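Local coordinates for contact-dependent inhibitor I (Escherichia coli NC101, PDB 5I4Q), which is an immunity protein that probably protects its own cell by binding and neutralising the toxin part of the contact-dependent inhibitor CdiA, at residues B[25-39]-B[50-64]. Numbering follows the deposited sequence.
Sequences LRLYEECIESLVHQI and LFDDLFRMQSELATM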
ATOM      1  N   LEU B  25       3.331  -5.318  11.917  1.00 40.99           N
ATOM      2  CA  LEU B  25       3.920  -4.234  12.678  1.00 42.14           C
ATOM      3  C   LEU B  25       3.527  -4.276  14.167  1.00 46.21           C
ATOM      4  O   LEU B  25       4.375  -4.014  15.025  1.00 44.80           O
ATOM      5  CB  LEU B  25       3.607  -2.871  12.065  1.00 41.70           C
ATOM      6  CG  LEU B  25       4.436  -2.546  10.804  1.00 41.69           C
ATOM      7  CD1 LEU B  25       3.993  -1.260  10.200  1.00 43.63           C
ATOM      8  CD2 LEU B  25       5.929  -2.475  11.034  1.00 41.31           C
ATOM      9  N   ARG B  26       2.286  -4.656  14.471  1.00 50.62           N
ATOM     10  CA  ARG B  26       1.846  -4.814  15.850  1.00 57.31           C
ATOM     11  C   ARG B  26       2.664  -5.887  16.548  1.00 52.51           C
ATOM     12  O   ARG B  26       3.043  -5.677  17.668  1.00 56.61           O
ATOM     13  CB  ARG B  26       0.371  -5.214  15.985  1.00 68.89           C
ATOM     14  CG  ARG B  26      -0.675  -4.177  15.570  1.00 86.29           C
ATOM     15  CD  ARG B  26      -2.137  -4.691  15.675  1.00 99.77           C
ATOM     16  NE  ARG B  26      -2.507  -4.950  17.083  1.00110.71           N
ATOM     17  CZ  ARG B  26      -2.392  -6.119  17.725  1.00111.80           C
ATOM     18  NH1 ARG B  26      -2.750  -6.192  19.005  1.00113.31           N
ATOM     19  NH2 ARG B  26      -1.935  -7.216  17.111  1.00110.53           N
ATOM     20  N   LEU B  27       2.890  -7.035  15.919  1.00 48.21           N
ATOM     21  CA  LEU B  27       3.758  -8.083  16.473  1.00 49.40           C
ATOM     22  C   LEU B  27       5.194  -7.615  16.678  1.00 48.70           C
ATOM     23  O   LEU B  27       5.794  -7.961  17.660  1.00 50.68           O
ATOM     24  CB  LEU B  27       3.814  -9.333  15.595  1.00 52.50           C
ATOM     25  CG  LEU B  27       2.526 -10.160  15.421  1.00 60.19           C
ATOM     26  CD1 LEU B  27       2.577 -11.114  14.225  1.00 59.94           C
ATOM     27  CD2 LEU B  27       2.216 -10.919  16.696  1.00 63.08           C
ATOM     28  N   TYR B  28       5.763  -6.852  15.742  1.00 45.68           N
ATOM     29  CA  TYR B  28       7.130  -6.363  15.922  1.00 43.97           C
ATOM     30  C   TYR B  28       7.134  -5.463  17.145  1.00 43.35           C
ATOM     31  O   TYR B  28       7.967  -5.590  17.981  1.00 40.40           O
ATOM     32  CB  TYR B  28       7.660  -5.638  14.691  1.00 42.14           C
ATOM     33  CG  TYR B  28       8.322  -6.506  13.634  1.00 43.00           C
ATOM     34  CD1 TYR B  28       7.601  -7.113  12.658  1.00 47.12           C
ATOM     35  CD2 TYR B  28       9.681  -6.591  13.544  1.00 42.99           C
ATOM     36  CE1 TYR B  28       8.227  -7.856  11.679  1.00 49.21           C
ATOM     37  CE2 TYR B  28      10.295  -7.331  12.609  1.00 43.05           C
ATOM     38  CZ  TYR B  28       9.576  -7.983  11.683  1.00 46.17           C
ATOM     39  OH  TYR B  28      10.231  -8.703  10.723  1.00 49.22           O
ATOM     40  N   GLU B  29       6.134  -4.611  17.262  1.00 45.57           N
ATOM     41  CA  GLU B  29       6.039  -3.653  18.350  1.00 51.58           C
ATOM     42  C   GLU B  29       5.984  -4.355  19.700  1.00 52.38           C
ATOM     43  O   GLU B  29       6.699  -3.992  20.617  1.00 52.78           O
ATOM     44  CB  GLU B  29       4.831  -2.719  18.164  1.00 58.74           C
ATOM     45  CG  GLU B  29       5.124  -1.259  18.474  1.00 68.85           C
ATOM     46  CD  GLU B  29       3.911  -0.342  18.376  1.00 75.92           C
ATOM     47  OE1 GLU B  29       3.235  -0.175  19.419  1.00 84.19           O
ATOM     48  OE2 GLU B  29       3.665   0.227  17.285  1.00 70.86           O
ATOM     49  N   GLU B  30       5.170  -5.381  19.803  1.00 54.98           N
ATOM     50  CA  GLU B  30       5.026  -6.124  21.039  1.00 60.82           C
ATOM     51  C   GLU B  30       6.319  -6.849  21.394  1.00 58.43           C
ATOM     52  O   GLU B  30       6.786  -6.760  22.515  1.00 56.49           O
ATOM     53  CB  GLU B  30       3.857  -7.124  20.924  1.00 69.43           C
ATOM     54  CG  GLU B  30       2.464  -6.470  21.014  1.00 77.63           C
ATOM     55  CD  GLU B  30       1.283  -7.354  20.531  1.00 84.61           C
ATOM     56  OE1 GLU B  30       1.426  -8.599  20.429  1.00 83.81           O
ATOM     57  OE2 GLU B  30       0.191  -6.791  20.234  1.00 81.77           O
ATOM     58  N   CYS B  31       6.890  -7.561  20.426  1.00 58.55           N
ATOM     59  CA  CYS B  31       8.127  -8.325  20.618  1.00 59.28           C
ATOM     60  C   CYS B  31       9.319  -7.410  21.072  1.00 54.53           C
ATOM     61  O   CYS B  31      10.108  -7.737  21.960  1.00 50.86           O
ATOM     62  CB  CYS B  31       8.455  -9.060  19.322  1.00 64.39           C
ATOM     63  SG  CYS B  31       9.330 -10.614  19.548  1.00 84.76           S
ATOM     64  N   ILE B  32       9.393  -6.233  20.488  1.00 48.57           N
ATOM     65  CA  ILE B  32      10.382  -5.259  20.862  1.00 50.01           C
ATOM     66  C   ILE B  32      10.148  -4.709  22.273  1.00 51.60           C
ATOM     67  O   ILE B  32      11.115  -4.553  22.989  1.00 47.62           O
ATOM     68  CB  ILE B  32      10.409  -4.106  19.871  1.00 47.61           C
ATOM     69  CG1 ILE B  32      10.977  -4.589  18.538  1.00 48.24           C
ATOM     70  CG2 ILE B  32      11.176  -2.948  20.458  1.00 45.17           C
ATOM     71  CD1 ILE B  32      10.723  -3.615  17.394  1.00 54.01           C
ATOM     72  N   GLU B  33       8.890  -4.437  22.661  1.00 55.43           N
ATOM     73  CA  GLU B  33       8.566  -3.955  24.022  1.00 58.09           C
ATOM     74  C   GLU B  33       9.080  -4.938  25.078  1.00 53.29           C
ATOM     75  O   GLU B  33       9.577  -4.534  26.113  1.00 55.43           O
ATOM     76  CB  GLU B  33       7.059  -3.792  24.231  1.00 63.15           C
ATOM     77  CG  GLU B  33       6.403  -2.605  23.541  1.00 74.23           C
ATOM     78  CD  GLU B  33       4.879  -2.560  23.751  1.00 80.97           C
ATOM     79  OE1 GLU B  33       4.234  -3.637  23.884  1.00 83.78           O
ATOM     80  OE2 GLU B  33       4.328  -1.439  23.778  1.00 82.77           O
ATOM     81  N   SER B  34       8.930  -6.217  24.779  1.00 51.98           N
ATOM     82  CA  SER B  34       9.339  -7.328  25.636  1.00 54.40           C
ATOM     83  C   SER B  34      10.855  -7.507  25.699  1.00 52.34           C
ATOM     84  O   SER B  34      11.368  -7.774  26.768  1.00 56.61           O
ATOM     85  CB  SER B  34       8.631  -8.618  25.167  1.00 55.87           C
ATOM     86  OG  SER B  34       9.255  -9.802  25.616  1.00 59.54           O
ATOM     87  N   LEU B  35      11.560  -7.358  24.573  1.00 49.42           N
ATOM     88  CA  LEU B  35      13.041  -7.395  24.549  1.00 47.29           C
ATOM     89  C   LEU B  35      13.662  -6.274  25.301  1.00 44.44           C
ATOM     90  O   LEU B  35      14.656  -6.455  26.000  1.00 45.83           O
ATOM     91  CB  LEU B  35      13.587  -7.321  23.138  1.00 47.70           C
ATOM     92  CG  LEU B  35      13.600  -8.633  22.396  1.00 52.81           C
ATOM     93  CD1 LEU B  35      13.919  -8.361  20.939  1.00 55.88           C
ATOM     94  CD2 LEU B  35      14.610  -9.586  22.999  1.00 54.48           C
ATOM     95  N   VAL B  36      13.106  -5.085  25.113  1.00 46.45           N
ATOM     96  CA  VAL B  36      13.530  -3.911  25.867  1.00 44.83           C
ATOM     97  C   VAL B  36      13.365  -4.201  27.372  1.00 47.57           C
ATOM     98  O   VAL B  36      14.284  -3.960  28.128  1.00 47.14           O
ATOM     99  CB  VAL B  36      12.762  -2.652  25.445  1.00 46.24           C
ATOM    100  CG1 VAL B  36      13.074  -1.480  26.382  1.00 48.60           C
ATOM    101  CG2 VAL B  36      13.115  -2.223  23.998  1.00 45.58           C
ATOM    102  N   HIS B  37      12.210  -4.732  27.781  1.00 48.08           N
ATOM    103  CA  HIS B  37      11.960  -5.089  29.178  1.00 55.40           C
ATOM    104  C   HIS B  37      12.983  -6.088  29.696  1.00 53.02           C
ATOM    105  O   HIS B  37      13.580  -5.842  30.747  1.00 54.71           O
ATOM    106  CB  HIS B  37      10.551  -5.648  29.322  1.00 58.95           C
ATOM    107  CG  HIS B  37      10.124  -5.897  30.727  1.00 67.37           C
ATOM    108  ND1 HIS B  37       9.975  -4.884  31.650  1.00 73.08           N
ATOM    109  CD2 HIS B  37       9.748  -7.043  31.356  1.00 68.60           C
ATOM    110  CE1 HIS B  37       9.564  -5.399  32.797  1.00 72.53           C
ATOM    111  NE2 HIS B  37       9.404  -6.702  32.639  1.00 71.20           N
ATOM    112  N   GLN B  38      13.221  -7.167  28.943  1.00 52.58           N
ATOM    113  CA  GLN B  38      14.198  -8.203  29.336  1.00 54.23           C
ATOM    114  C   GLN B  38      15.604  -7.647  29.462  1.00 54.12           C
ATOM    115  O   GLN B  38      16.284  -7.911  30.453  1.00 59.71           O
ATOM    116  CB  GLN B  38      14.236  -9.378  28.360  1.00 56.25           C
ATOM    117  CG  GLN B  38      12.967 -10.215  28.275  1.00 60.64           C
ATOM    118  CD  GLN B  38      12.976 -11.182  27.084  1.00 64.76           C
ATOM    119  OE1 GLN B  38      12.110 -11.119  26.201  1.00 69.48           O
ATOM    120  NE2 GLN B  38      13.954 -12.072  27.053  1.00 68.02           N
ATOM    121  N   ILE B  39      16.043  -6.896  28.452  1.00 51.93           N
ATOM    122  CA  ILE B  39      17.364  -6.277  28.456  1.00 49.54           C
ATOM    123  C   ILE B  39      17.574  -5.402  29.692  1.00 52.45           C
ATOM    124  O   ILE B  39      18.648  -5.392  30.285  1.00 52.57           O
ATOM    125  CB  ILE B  39      17.587  -5.451  27.162  1.00 45.34           C
ATOM    126  CG1 ILE B  39      17.773  -6.377  25.975  1.00 44.79           C
ATOM    127  CG2 ILE B  39      18.829  -4.563  27.245  1.00 43.56           C
ATOM    128  CD1 ILE B  39      17.496  -5.702  24.630  1.00 45.84           C
ATOM    129  N   LEU B  50      20.124 -10.717  23.445  1.00 45.20           N
ATOM    130  CA  LEU B  50      18.866 -10.032  23.412  1.00 45.98           C
ATOM    131  C   LEU B  50      18.964  -8.805  22.536  1.00 44.51           C
ATOM    132  O   LEU B  50      18.039  -8.493  21.829  1.00 45.13           O
ATOM    133  CB  LEU B  50      18.390  -9.640  24.817  1.00 45.88           C
ATOM    134  CG  LEU B  50      18.106 -10.796  25.796  1.00 49.56           C
ATOM    135  CD1 LEU B  50      17.910 -10.230  27.195  1.00 48.01           C
ATOM    136  CD2 LEU B  50      16.881 -11.598  25.348  1.00 53.06           C
ATOM    137  N   PHE B  51      20.100  -8.135  22.579  1.00 42.35           N
ATOM    138  CA  PHE B  51      20.366  -6.994  21.727  1.00 42.35           C
ATOM    139  C   PHE B  51      20.481  -7.476  20.296  1.00 44.96           C
ATOM    140  O   PHE B  51      19.994  -6.819  19.413  1.00 45.16           O
ATOM    141  CB  PHE B  51      21.673  -6.303  22.111  1.00 42.52           C
ATOM    142  CG  PHE B  51      21.529  -5.215  23.118  1.00 38.55           C
ATOM    143  CD1 PHE B  51      20.802  -4.092  22.834  1.00 39.71           C
ATOM    144  CD2 PHE B  51      22.176  -5.280  24.307  1.00 40.34           C
ATOM    145  CE1 PHE B  51      20.684  -3.057  23.745  1.00 39.37           C
ATOM    146  CE2 PHE B  51      22.084  -4.249  25.234  1.00 41.66           C
ATOM    147  CZ  PHE B  51      21.337  -3.120  24.941  1.00 40.00           C
ATOM    148  N   ASP B  52      21.080  -8.643  20.074  1.00 46.00           N
ATOM    149  CA  ASP B  52      21.214  -9.178  18.712  1.00 47.42           C
ATOM    150  C   ASP B  52      19.844  -9.349  18.056  1.00 47.47           C
ATOM    151  O   ASP B  52      19.664  -8.982  16.894  1.00 43.63           O
ATOM    152  CB  ASP B  52      21.923 -10.541  18.711  1.00 50.92           C
ATOM    153  CG  ASP B  52      23.425 -10.479  19.158  1.00 51.32           C
ATOM    154  OD1 ASP B  52      24.066  -9.375  19.230  1.00 47.30           O
ATOM    155  OD2 ASP B  52      23.970 -11.580  19.420  1.00 50.90           O
ATOM    156  N   ASP B  53      18.884  -9.888  18.818  1.00 47.78           N
ATOM    157  CA  ASP B  53      17.468  -9.999  18.371  1.00 48.57           C
ATOM    158  C   ASP B  53      16.827  -8.627  18.151  1.00 46.40           C
ATOM    159  O   ASP B  53      16.201  -8.394  17.144  1.00 44.76           O
ATOM    160  CB  ASP B  53      16.596 -10.773  19.369  1.00 53.17           C
ATOM    161  CG  ASP B  53      17.015 -12.229  19.528  1.00 60.67           C
ATOM    162  OD1 ASP B  53      17.701 -12.794  18.626  1.00 68.54           O
ATOM    163  OD2 ASP B  53      16.658 -12.824  20.573  1.00 74.06           O
ATOM    164  N   LEU B  54      17.022  -7.716  19.093  1.00 43.38           N
ATOM    165  CA  LEU B  54      16.471  -6.384  18.982  1.00 40.20           C
ATOM    166  C   LEU B  54      16.973  -5.675  17.745  1.00 39.03           C
ATOM    167  O   LEU B  54      16.193  -5.115  17.009  1.00 40.33           O
ATOM    168  CB  LEU B  54      16.860  -5.587  20.213  1.00 40.85           C
ATOM    169  CG  LEU B  54      16.396  -4.142  20.234  1.00 41.06           C
ATOM    170  CD1 LEU B  54      14.877  -4.100  20.145  1.00 44.10           C
ATOM    171  CD2 LEU B  54      16.811  -3.455  21.509  1.00 43.59           C
ATOM    172  N   PHE B  55      18.276  -5.667  17.510  1.00 38.17           N
ATOM    173  CA  PHE B  55      18.790  -4.998  16.304  1.00 39.77           C
ATOM    174  C   PHE B  55      18.479  -5.693  15.001  1.00 38.39           C
ATOM    175  O   PHE B  55      18.427  -5.038  13.921  1.00 39.76           O
ATOM    176  CB  PHE B  55      20.295  -4.755  16.411  1.00 40.86           C
ATOM    177  CG  PHE B  55      20.668  -3.765  17.477  1.00 39.20           C
ATOM    178  CD1 PHE B  55      20.326  -2.442  17.332  1.00 39.48           C
ATOM    179  CD2 PHE B  55      21.400  -4.146  18.581  1.00 39.87           C
ATOM    180  CE1 PHE B  55      20.693  -1.499  18.274  1.00 40.10           C
ATOM    181  CE2 PHE B  55      21.735  -3.216  19.566  1.00 40.74           C
ATOM    182  CZ  PHE B  55      21.396  -1.884  19.397  1.00 40.45           C
ATOM    183  N   ARG B  56      18.309  -7.013  15.064  1.00 39.16           N
ATOM    184  CA  ARG B  56      17.931  -7.796  13.888  1.00 40.93           C
ATOM    185  C   ARG B  56      16.534  -7.338  13.451  1.00 39.98           C
ATOM    186  O   ARG B  56      16.278  -7.164  12.263  1.00 38.27           O
ATOM    187  CB  ARG B  56      17.927  -9.278  14.159  1.00 45.16           C
ATOM    188  CG  ARG B  56      17.731 -10.144  12.916  1.00 51.42           C
ATOM    189  CD  ARG B  56      17.327 -11.584  13.231  1.00 59.15           C
ATOM    190  NE  ARG B  56      15.901 -11.697  13.508  1.00 63.32           N
ATOM    191  CZ  ARG B  56      15.331 -11.984  14.679  1.00 65.57           C
ATOM    192  NH1 ARG B  56      14.001 -12.023  14.736  1.00 69.50           N
ATOM    193  NH2 ARG B  56      16.044 -12.224  15.784  1.00 65.83           N
HETATM  194  N   MSE B  57      15.674  -7.092  14.425  1.00 40.23           N
HETATM  195  CA  MSE B  57      14.334  -6.608  14.143  1.00 44.19           C
HETATM  196  C   MSE B  57      14.339  -5.211  13.588  1.00 37.61           C
HETATM  197  O   MSE B  57      13.591  -4.933  12.708  1.00 36.75           O
HETATM  198  CB  MSE B  57      13.437  -6.673  15.392  1.00 46.63           C
HETATM  199  CG  MSE B  57      13.232  -8.148  15.702  1.00 58.32           C
HETATM  200 SE   MSE B  57      11.829  -8.415  17.091  0.90 75.80          SE
HETATM  201  CE  MSE B  57      12.239 -10.335  17.482  1.00 81.75           C
ATOM    202  N   GLN B  58      15.121  -4.333  14.183  1.00 34.85           N
ATOM    203  CA  GLN B  58      15.262  -3.000  13.699  1.00 35.06           C
ATOM    204  C   GLN B  58      15.729  -3.053  12.246  1.00 33.68           C
ATOM    205  O   GLN B  58      15.253  -2.302  11.436  1.00 33.74           O
ATOM    206  CB  GLN B  58      16.217  -2.188  14.584  1.00 34.79           C
ATOM    207  CG  GLN B  58      16.511  -0.736  14.144  1.00 34.52           C
ATOM    208  CD  GLN B  58      17.392  -0.590  12.923  1.00 34.54           C
ATOM    209  OE1 GLN B  58      18.135  -1.495  12.553  1.00 34.80           O
ATOM    210  NE2 GLN B  58      17.308   0.557  12.268  1.00 36.77           N
ATOM    211  N   SER B  59      16.655  -3.952  11.937  1.00 35.03           N
ATOM    212  CA  SER B  59      17.229  -4.064  10.575  1.00 35.01           C
ATOM    213  C   SER B  59      16.202  -4.451   9.587  1.00 35.48           C
ATOM    214  O   SER B  59      16.197  -3.923   8.478  1.00 36.61           O
ATOM    215  CB  SER B  59      18.397  -5.026  10.505  1.00 36.15           C
ATOM    216  OG  SER B  59      19.447  -4.504  11.321  1.00 39.95           O
ATOM    217  N   GLU B  60      15.283  -5.303   9.996  1.00 35.35           N
ATOM    218  CA  GLU B  60      14.241  -5.691   9.111  1.00 35.66           C
ATOM    219  C   GLU B  60      13.276  -4.527   8.918  1.00 35.30           C
ATOM    220  O   GLU B  60      12.719  -4.357   7.830  1.00 31.41           O
ATOM    221  CB  GLU B  60      13.522  -6.912   9.668  1.00 37.94           C
ATOM    222  CG  GLU B  60      14.391  -8.149   9.685  1.00 40.56           C
ATOM    223  CD  GLU B  60      13.884  -9.280  10.619  1.00 45.09           C
ATOM    224  OE1 GLU B  60      12.822  -9.157  11.251  1.00 46.28           O
ATOM    225  OE2 GLU B  60      14.563 -10.326  10.694  1.00 46.82           O
ATOM    226  N   LEU B  61      13.004  -3.773  10.009  1.00 35.43           N
ATOM    227  CA  LEU B  61      12.097  -2.644   9.909  1.00 34.39           C
ATOM    228  C   LEU B  61      12.723  -1.543   9.054  1.00 33.01           C
ATOM    229  O   LEU B  61      12.046  -0.873   8.307  1.00 33.21           O
ATOM    230  CB  LEU B  61      11.710  -2.126  11.266  1.00 35.60           C
ATOM    231  CG  LEU B  61      10.748  -3.049  12.010  1.00 38.35           C
ATOM    232  CD1 LEU B  61      10.768  -2.736  13.470  1.00 41.30           C
ATOM    233  CD2 LEU B  61       9.321  -2.996  11.555  1.00 39.69           C
ATOM    234  N   ALA B  62      14.033  -1.391   9.128  1.00 32.68           N
ATOM    235  CA  ALA B  62      14.735  -0.458   8.255  1.00 33.08           C
ATOM    236  C   ALA B  62      14.657  -0.881   6.776  1.00 34.40           C
ATOM    237  O   ALA B  62      14.501  -0.031   5.900  1.00 34.70           O
ATOM    238  CB  ALA B  62      16.171  -0.353   8.725  1.00 35.09           C
ATOM    239  N   THR B  63      14.725  -2.189   6.504  1.00 33.53           N
ATOM    240  CA  THR B  63      14.587  -2.692   5.165  1.00 34.67           C
ATOM    241  C   THR B  63      13.186  -2.366   4.661  1.00 36.18           C
ATOM    242  O   THR B  63      12.967  -1.980   3.494  1.00 36.23           O
ATOM    243  CB  THR B  63      14.896  -4.203   5.105  1.00 34.17           C
ATOM    244  OG1 THR B  63      16.220  -4.436   5.583  1.00 34.31           O
ATOM    245  CG2 THR B  63      14.839  -4.730   3.707  1.00 34.73           C
HETATM  246  N   MSE B  64      12.205  -2.513   5.528  1.00 36.71           N
HETATM  247  CA  MSE B  64      10.864  -2.159   5.132  1.00 35.90           C
HETATM  248  C   MSE B  64      10.763  -0.705   4.710  1.00 35.30           C
HETATM  249  O   MSE B  64      10.094  -0.383   3.744  1.00 34.32           O
HETATM  250  CB  MSE B  64       9.989  -2.372   6.341  1.00 37.83           C
HETATM  251  CG  MSE B  64       8.621  -1.746   6.126  1.00 41.55           C
HETATM  252 SE   MSE B  64       7.625  -1.848   7.842  0.90 52.69          SE
HETATM  253  CE  MSE B  64       8.528  -0.323   8.748  1.00 47.24           C
TER
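Leu35 drops as a knob into the hole formed by Leu50, Asp53, Leu54 and Met57: its CD1 lies over the backbone of the facing helix, 3.7 Å from Leu54 N, while CD2 meets Leu50 CD2. Met57 is the reciprocal knob, among Tyr28, Cys31, Ile32 and Leu35. Stretched out beyond CG (chi3 -166°), its chain carries CE to Cys31 SG (3.6 Å) and SE obliquely past the Tyr28 ring, a Met-aromatic contact; a long, unbranched methionine, here with selenium replacing sulfur, suits that reach. The knobs interlock two roughly antiparallel segments, their axes 9.8 Å apart at closest approach and their directions 152° apart.

Tyr28 suits a buried position facing a carboxylate: its ring packs on apolar carbon, with Leu61 CD2 over one face, offset toward the rim, while its hydroxyl donates to Glu60 OE1 at 2.7 Å. The ring and carboxylate planes stand 84° apart, and the oxygen is approached from above the carboxylate plane. Glu60 OE2 takes a weak, salt-bridging bond from Arg56 NE, and Arg56 NH2 pairs with Asp53 OD1; this network would probably favour a charged carboxylate.

At the other end, branched Ile39 divides its work: CG1 presses on Leu50 CB (3.5 Å), CG2 touches the Phe51 rim, and CD1 sits over one face of that ring, 4.3 Å from its centroid, in a CH-pi contact.

Phe7 of a second subunit meets the Tyr28 ring at an inclination, whereas Ser59 hydrogen-bonds Lys31 of the contact-dependent inhibitor A chain. The contact joins helices 4-40 and 44-66 as an antiparallel hairpin. Helix 74-82 packs on Ile32 and Leu61 through Leu79, and helix 88-99 covers Ile39 with His95 and Phe98.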